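PDB 1Y0N: hypothetical UPF0270 protein PA3463 from Pseudomonas aeruginosa, which is of unknown function and belongs to the uncharacterised UPF0270 family of small proteins. Local coordinates for residues A[16-21]-A[61-66]; A[51-56]-A[66-71]. All coordinates share one frame; numbering follows the deposited sequence.

Interaction 1. Residues A[16-21]-A[61-66]; sequences NNLLED and QQCQLM
Leu18, on the inner side of helix 12-24, straddles Cys63 and Leu65, two residues of strand 63-67 whose side chains both point at the helix. Its branched end covers Cys63: CD1 and CD2 stand equally close to the CB of Cys63, with 3.7 Å between Leu18 CD2 and Cys63 CB, so the fork sits over that carbon. Leu18 CB already points at the strand, and chi1 (-61°) sets CG anti to the carbonyl carbon. Nearer the helix backbone, Leu65 answers with a single methyl. Leu65 CD1 pushes against Leu18 CB at 3.5 Å, tighter than ordinary van der Waals contact, and also lies 3.9 Å from Leu19 N; both Leu65 torsions lie off the staggered values beside this tight contact. The other methyl of Leu65 takes up Leu19, whose CB starts away from the strand but whose CD2 swings back to 4.1 Å from Leu65 CD2.

No direct hydrogen bond joins the segments. A water does it instead, donating to Leu18 O and accepting from Leu65 N at 2.9 Å each, and thereby links the helix backbone to an edge strand. Ile54 of the middle strand touches both Leu18 and Leu65, while Leu19 continues onto Ala43, Arg44 and Leu47 of helix 36-48. The axes of helix 16-21 and strand 63-66 approach to 7.7 Å and cross at -49°, so the helix runs diagonally over the strand. This is helix-on-sheet packing of a small alpha+beta fold, in which leucines of helix 12-24 pack against one face of a three-stranded antiparallel sheet.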
loop_
_atom_site.group_PDB
_atom_site.type_symbol
_atom_site.label_atom_id
_atom_site.label_comp_id
_atom_site.label_asym_id
_atom_site.label_seq_id
_atom_site.Cartn_x
_atom_site.Cartn_y
_atom_site.Cartn_z
ATOM N N ASN A 16 8.461 2.851 -2.602
ATOM C CA ASN A 16 8.293 4.164 -3.283
ATOM C C ASN A 16 7.509 4.045 -4.527
ATOM O O ASN A 16 6.637 4.875 -4.781
ATOM C CB ASN A 16 9.640 4.865 -3.570
ATOM C CG ASN A 16 10.383 5.208 -2.298
ATOM O OD1 ASN A 16 9.762 5.414 -1.252
ATOM N ND2 ASN A 16 11.734 5.227 -2.366
ATOM N N ASN A 17 7.825 2.995 -5.295
ATOM C CA ASN A 17 7.124 2.643 -6.515
ATOM C C ASN A 17 5.644 2.297 -6.218
ATOM O O ASN A 17 4.763 2.727 -6.935
ATOM C CB ASN A 17 7.782 1.423 -7.236
ATOM C CG ASN A 17 9.207 1.707 -7.794
ATOM O OD1 ASN A 17 9.535 2.827 -8.162
ATOM N ND2 ASN A 17 10.035 0.658 -7.866
ATOM N N LEU A 18 5.389 1.497 -5.186
ATOM C CA LEU A 18 3.979 1.200 -4.758
ATOM C C LEU A 18 3.212 2.510 -4.373
ATOM O O LEU A 18 2.039 2.668 -4.710
ATOM C CB LEU A 18 3.962 0.222 -3.544
ATOM C CG LEU A 18 4.550 -1.220 -3.586
ATOM C CD1 LEU A 18 4.250 -2.005 -2.315
ATOM C CD2 LEU A 18 3.999 -2.007 -4.703
ATOM N N LEU A 19 3.888 3.419 -3.655
ATOM C CA LEU A 19 3.260 4.689 -3.239
ATOM C C LEU A 19 2.905 5.548 -4.438
ATOM O O LEU A 19 1.803 6.059 -4.528
ATOM C CB LEU A 19 4.167 5.469 -2.263
ATOM C CG LEU A 19 4.185 4.910 -0.842
ATOM C CD1 LEU A 19 5.432 5.445 -0.129
ATOM C CD2 LEU A 19 2.922 5.294 -0.087
ATOM N N GLU A 20 3.852 5.679 -5.380
ATOM C CA GLU A 20 3.641 6.402 -6.628
ATOM C C GLU A 20 2.526 5.790 -7.458
ATOM O O GLU A 20 1.628 6.531 -7.913
ATOM C CB GLU A 20 4.982 6.547 -7.404
ATOM C CG GLU A 20 4.807 7.085 -8.784
ATOM C CD GLU A 20 6.089 7.700 -9.366
ATOM O OE1 GLU A 20 7.202 7.584 -8.732
ATOM O OE2 GLU A 20 5.924 8.305 -10.469
ATOM N N ASP A 21 2.520 4.452 -7.613
ATOM C CA ASP A 21 1.399 3.766 -8.300
ATOM C C ASP A 21 0.074 4.145 -7.675
ATOM O O ASP A 21 -0.869 4.517 -8.363
ATOM C CB ASP A 21 1.542 2.230 -8.250
ATOM C CG ASP A 21 2.697 1.726 -9.128
ATOM O OD1 ASP A 21 3.227 2.530 -9.914
ATOM O OD2 ASP A 21 3.090 0.542 -8.992
ATOM N N GLN A 61 3.830 -12.972 -7.077
ATOM C CA GLN A 61 4.715 -12.273 -6.122
ATOM C C GLN A 61 4.520 -10.757 -6.104
ATOM O O GLN A 61 5.362 -10.022 -5.609
ATOM C CB GLN A 61 6.204 -12.631 -6.351
ATOM C CG GLN A 61 6.621 -14.047 -5.873
ATOM C CD GLN A 61 8.100 -14.320 -6.105
ATOM O OE1 GLN A 61 8.847 -13.477 -6.611
ATOM N NE2 GLN A 61 8.531 -15.509 -5.738
ATOM N N GLN A 62 3.381 -10.305 -6.629
ATOM C CA GLN A 62 3.096 -8.885 -6.802
ATOM C C GLN A 62 2.461 -8.234 -5.534
ATOM O O GLN A 62 1.743 -8.864 -4.787
ATOM C CB GLN A 62 2.189 -8.712 -8.016
ATOM C CG GLN A 62 2.884 -8.380 -9.319
ATOM C CD GLN A 62 1.935 -7.634 -10.309
ATOM O OE1 GLN A 62 1.080 -8.256 -10.964
ATOM N NE2 GLN A 62 2.093 -6.303 -10.412
ATOM N N CYS A 63 2.779 -6.955 -5.332
ATOM C CA CYS A 63 2.294 -6.135 -4.221
ATOM C C CYS A 63 1.385 -5.070 -4.755
ATOM O O CYS A 63 1.536 -4.598 -5.907
ATOM C CB CYS A 63 3.446 -5.411 -3.489
ATOM S SG CYS A 63 4.308 -6.363 -2.228
ATOM N N GLN A 64 0.465 -4.644 -3.903
ATOM C CA GLN A 64 -0.278 -3.425 -4.193
ATOM C C GLN A 64 -0.716 -2.656 -2.909
ATOM O O GLN A 64 -1.154 -3.242 -1.943
ATOM C CB GLN A 64 -1.510 -3.774 -5.058
ATOM C CG GLN A 64 -2.329 -2.569 -5.468
ATOM C CD GLN A 64 -3.185 -2.865 -6.637
ATOM O OE1 GLN A 64 -4.155 -2.156 -6.917
ATOM N NE2 GLN A 64 -2.837 -3.933 -7.351
ATOM N N LEU A 65 -0.582 -1.334 -2.956
ATOM C CA LEU A 65 -1.067 -0.478 -1.907
ATOM C C LEU A 65 -2.563 -0.278 -2.128
ATOM O O LEU A 65 -2.971 -0.056 -3.269
ATOM C CB LEU A 65 -0.404 0.886 -1.985
ATOM C CG LEU A 65 0.269 1.293 -0.695
ATOM C CD1 LEU A 65 1.755 1.350 -1.099
ATOM C CD2 LEU A 65 -0.158 2.633 -0.231
ATOM N N MET A 66 -3.352 -0.414 -1.055
ATOM C CA MET A 66 -4.813 -0.225 -1.107
ATOM C C MET A 66 -5.299 0.516 0.155
ATOM O O MET A 66 -4.738 0.368 1.227
ATOM C CB MET A 66 -5.537 -1.608 -1.244
ATOM C CG MET A 66 -5.592 -2.234 -2.743
ATOM S SD MET A 66 -6.652 -3.665 -2.776
ATOM C CE MET A 66 -8.121 -2.693 -3.104
HETATM O O HOH W 1 0.450 0.302 -5.096
#

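Interaction 2. Residues A[51-56]-A[66-71]; sequences EAVILF and MLRSEV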
loop_
_atom_site.group_PDB
_atom_site.type_symbol
_atom_site.label_atom_id
_atom_site.label_comp_id
_atom_site.label_asym_id
_atom_site.label_seq_id
_atom_site.Cartn_x
_atom_site.Cartn_y
_atom_site.Cartn_z
ATOM N N GLU A 51 -4.487 3.181 7.652
ATOM C CA GLU A 51 -5.666 3.448 6.821
ATOM C C GLU A 51 -5.473 3.083 5.347
ATOM O O GLU A 51 -6.434 2.993 4.627
ATOM C CB GLU A 51 -6.120 4.915 7.017
ATOM C CG GLU A 51 -6.569 5.066 8.541
ATOM C CD GLU A 51 -6.829 6.532 9.002
ATOM O OE1 GLU A 51 -6.279 7.484 8.343
ATOM O OE2 GLU A 51 -7.574 6.688 10.027
ATOM N N ALA A 52 -4.200 2.865 4.953
ATOM C CA ALA A 52 -3.774 2.158 3.711
ATOM C C ALA A 52 -2.940 1.002 4.188
ATOM O O ALA A 52 -2.335 1.088 5.244
ATOM C CB ALA A 52 -2.899 3.101 2.786
ATOM N N VAL A 53 -2.992 -0.099 3.434
ATOM C CA VAL A 53 -2.267 -1.305 3.728
ATOM C C VAL A 53 -1.641 -1.805 2.417
ATOM O O VAL A 53 -1.921 -1.253 1.309
ATOM C CB VAL A 53 -3.203 -2.440 4.335
ATOM C CG1 VAL A 53 -3.884 -1.966 5.667
ATOM C CG2 VAL A 53 -4.275 -2.855 3.294
ATOM N N ILE A 54 -0.771 -2.809 2.552
ATOM C CA ILE A 54 -0.156 -3.420 1.394
ATOM C C ILE A 54 -0.546 -4.882 1.319
ATOM O O ILE A 54 -0.315 -5.619 2.243
ATOM C CB ILE A 54 1.369 -3.283 1.425
ATOM C CG1 ILE A 54 1.689 -1.766 1.332
ATOM C CG2 ILE A 54 1.989 -4.051 0.211
ATOM C CD1 ILE A 54 2.958 -1.419 1.879
ATOM N N LEU A 55 -1.127 -5.244 0.196
ATOM C CA LEU A 55 -1.476 -6.605 -0.113
ATOM C C LEU A 55 -0.420 -7.278 -0.993
ATOM O O LEU A 55 0.039 -6.727 -1.985
ATOM C CB LEU A 55 -2.832 -6.656 -0.825
ATOM C CG LEU A 55 -4.094 -6.369 -0.026
ATOM C CD1 LEU A 55 -5.250 -6.721 -0.952
ATOM C CD2 LEU A 55 -4.227 -7.220 1.325
ATOM N N PHE A 56 -0.073 -8.486 -0.622
ATOM C CA PHE A 56 0.914 -9.265 -1.362
ATOM C C PHE A 56 0.348 -10.617 -1.832
ATOM O O PHE A 56 -0.258 -11.305 -1.039
ATOM C CB PHE A 56 2.104 -9.583 -0.454
ATOM C CG PHE A 56 3.164 -10.405 -1.137
ATOM C CD1 PHE A 56 3.908 -9.868 -2.214
ATOM C CD2 PHE A 56 3.373 -11.724 -0.772
ATOM C CE1 PHE A 56 4.911 -10.633 -2.856
ATOM C CE2 PHE A 56 4.379 -12.497 -1.433
ATOM C CZ PHE A 56 5.117 -11.924 -2.479
ATOM N N MET A 66 -3.352 -0.414 -1.055
ATOM C CA MET A 66 -4.813 -0.225 -1.107
ATOM C C MET A 66 -5.299 0.516 0.155
ATOM O O MET A 66 -4.738 0.368 1.227
ATOM C CB MET A 66 -5.537 -1.608 -1.244
ATOM C CG MET A 66 -5.592 -2.234 -2.743
ATOM S SD MET A 66 -6.652 -3.665 -2.776
ATOM C CE MET A 66 -8.121 -2.693 -3.104
ATOM N N LEU A 67 -6.358 1.292 0.030
ATOM C CA LEU A 67 -7.064 1.815 1.204
ATOM C C LEU A 67 -7.711 0.622 1.950
ATOM O O LEU A 67 -8.300 -0.258 1.335
ATOM C CB LEU A 67 -8.181 2.802 0.800
ATOM C CG LEU A 67 -7.782 4.191 0.266
ATOM C CD1 LEU A 67 -9.000 5.034 -0.201
ATOM C CD2 LEU A 67 -7.003 4.912 1.355
ATOM N N ARG A 68 -7.501 0.560 3.237
ATOM C CA ARG A 68 -8.156 -0.460 4.120
ATOM C C ARG A 68 -9.651 -0.580 3.796
ATOM O O ARG A 68 -10.180 -1.667 3.818
ATOM C CB ARG A 68 -8.002 -0.050 5.597
ATOM C CG ARG A 68 -8.616 -1.110 6.584
ATOM C CD ARG A 68 -8.489 -0.625 8.068
ATOM N NE ARG A 68 -7.094 -0.743 8.460
ATOM C CZ ARG A 68 -6.503 -1.870 8.826
ATOM N NH1 ARG A 68 -7.181 -3.018 8.969
ATOM N NH2 ARG A 68 -5.211 -1.847 9.039
ATOM N N SER A 69 -10.305 0.562 3.533
ATOM C CA SER A 69 -11.740 0.657 3.217
ATOM C C SER A 69 -12.144 -0.056 1.919
ATOM O O SER A 69 -13.290 -0.464 1.759
ATOM C CB SER A 69 -12.183 2.106 3.199
ATOM O OG SER A 69 -11.701 2.799 2.041
ATOM N N GLU A 70 -11.190 -0.242 1.006
ATOM C CA GLU A 70 -11.429 -0.981 -0.248
ATOM C C GLU A 70 -11.077 -2.479 -0.225
ATOM O O GLU A 70 -11.309 -3.232 -1.199
ATOM C CB GLU A 70 -10.751 -0.192 -1.390
ATOM C CG GLU A 70 -11.326 1.269 -1.312
ATOM C CD GLU A 70 -10.896 2.128 -2.475
ATOM O OE1 GLU A 70 -9.947 1.646 -3.098
ATOM O OE2 GLU A 70 -11.507 3.239 -2.745
ATOM N N VAL A 71 -10.537 -2.909 0.902
ATOM C CA VAL A 71 -10.150 -4.279 1.100
ATOM C C VAL A 71 -11.324 -5.100 1.707
ATOM O O VAL A 71 -11.918 -4.684 2.705
ATOM C CB VAL A 71 -8.854 -4.393 1.960
ATOM C CG1 VAL A 71 -8.388 -5.791 2.022
ATOM C CG2 VAL A 71 -7.710 -3.531 1.365
HETATM O O HOH W 2 -8.924 3.286 4.682
#
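Val53 and Met66 form the hydrogen-bonded antiparallel pair at the centre of this contact, joined by two backbone bonds: Val53 N to Met66 O and Met66 N to Val53 O, both 2.9 Å and nearly straight. The next pair, Ala52 and Leu67, is non-hydrogen-bonded; here the alpha carbons draw in to 4.2 Å, and Ala52 CA lies 3.2 Å from Met66 O in a CA-H...O contact.

On the face that carries Val53, Leu55 and Met66 the packing is apolar. Val71, brought back over the strand by the 3-10 turn 68-70, sets its CG2 4.0 Å from Val53 CG2. Beside it Leu55 CD1 touches Met66 SD at 3.8 Å, the two side chains crossing at a slant; the Met66 chain bends at chi3 (88°), and its end leads away from strand 52-56.

Toward Glu51 the contact becomes polar and open to solvent. Arg68 N donates to Glu51 O at 3.0 Å from 45° above the carbonyl plane, a less linear bond (153° at the hydrogen) than those of the central pair. A water bound to Ser69 N also approaches Glu51 O, at a doubtfully short distance. The exposed Arg68 side chain reaches back across Val53, nearly at right angles to it, and rests one guanidinium face on Val53 CG1, 3.6 Å from Arg68 NH2. Its NE is held by Gly50 O, while Glu51 turns its carboxylate to Arg49 and a glycerol.

Strand 52-56 is the middle one, with strand 3-4 along its other edge, where Leu4 touches Val53 and Leu55. On the Ala52 and Leu67 face, Leu67 leans on Phe22 of helix 12-24, and helix 36-48 leads into the hairpin.

How the interactions relate
Strand 63-67 serves both contacts, and Met66 lies in a segment of each but makes contacts only in interaction 2: interaction 1 packs a helix on the strand, while interaction 2 pairs the strand with 52-56 and follows the chain into its 3-10 turn. Their centres lie 11 Å apart. Between them the hairpin is continued by a probable hydrogen bond of 2.9 Å from Gln64 N to Leu55 O, and farther along Phe56 CD1 packs 3.5 Å from Cys63 SG. The leucines of interaction 1 and the Val53, Leu55 and Met66 group of interaction 2 occupy opposite faces of the sheet. No active site is known; the glycerol at Glu51 is probably from the crystallisation liquor.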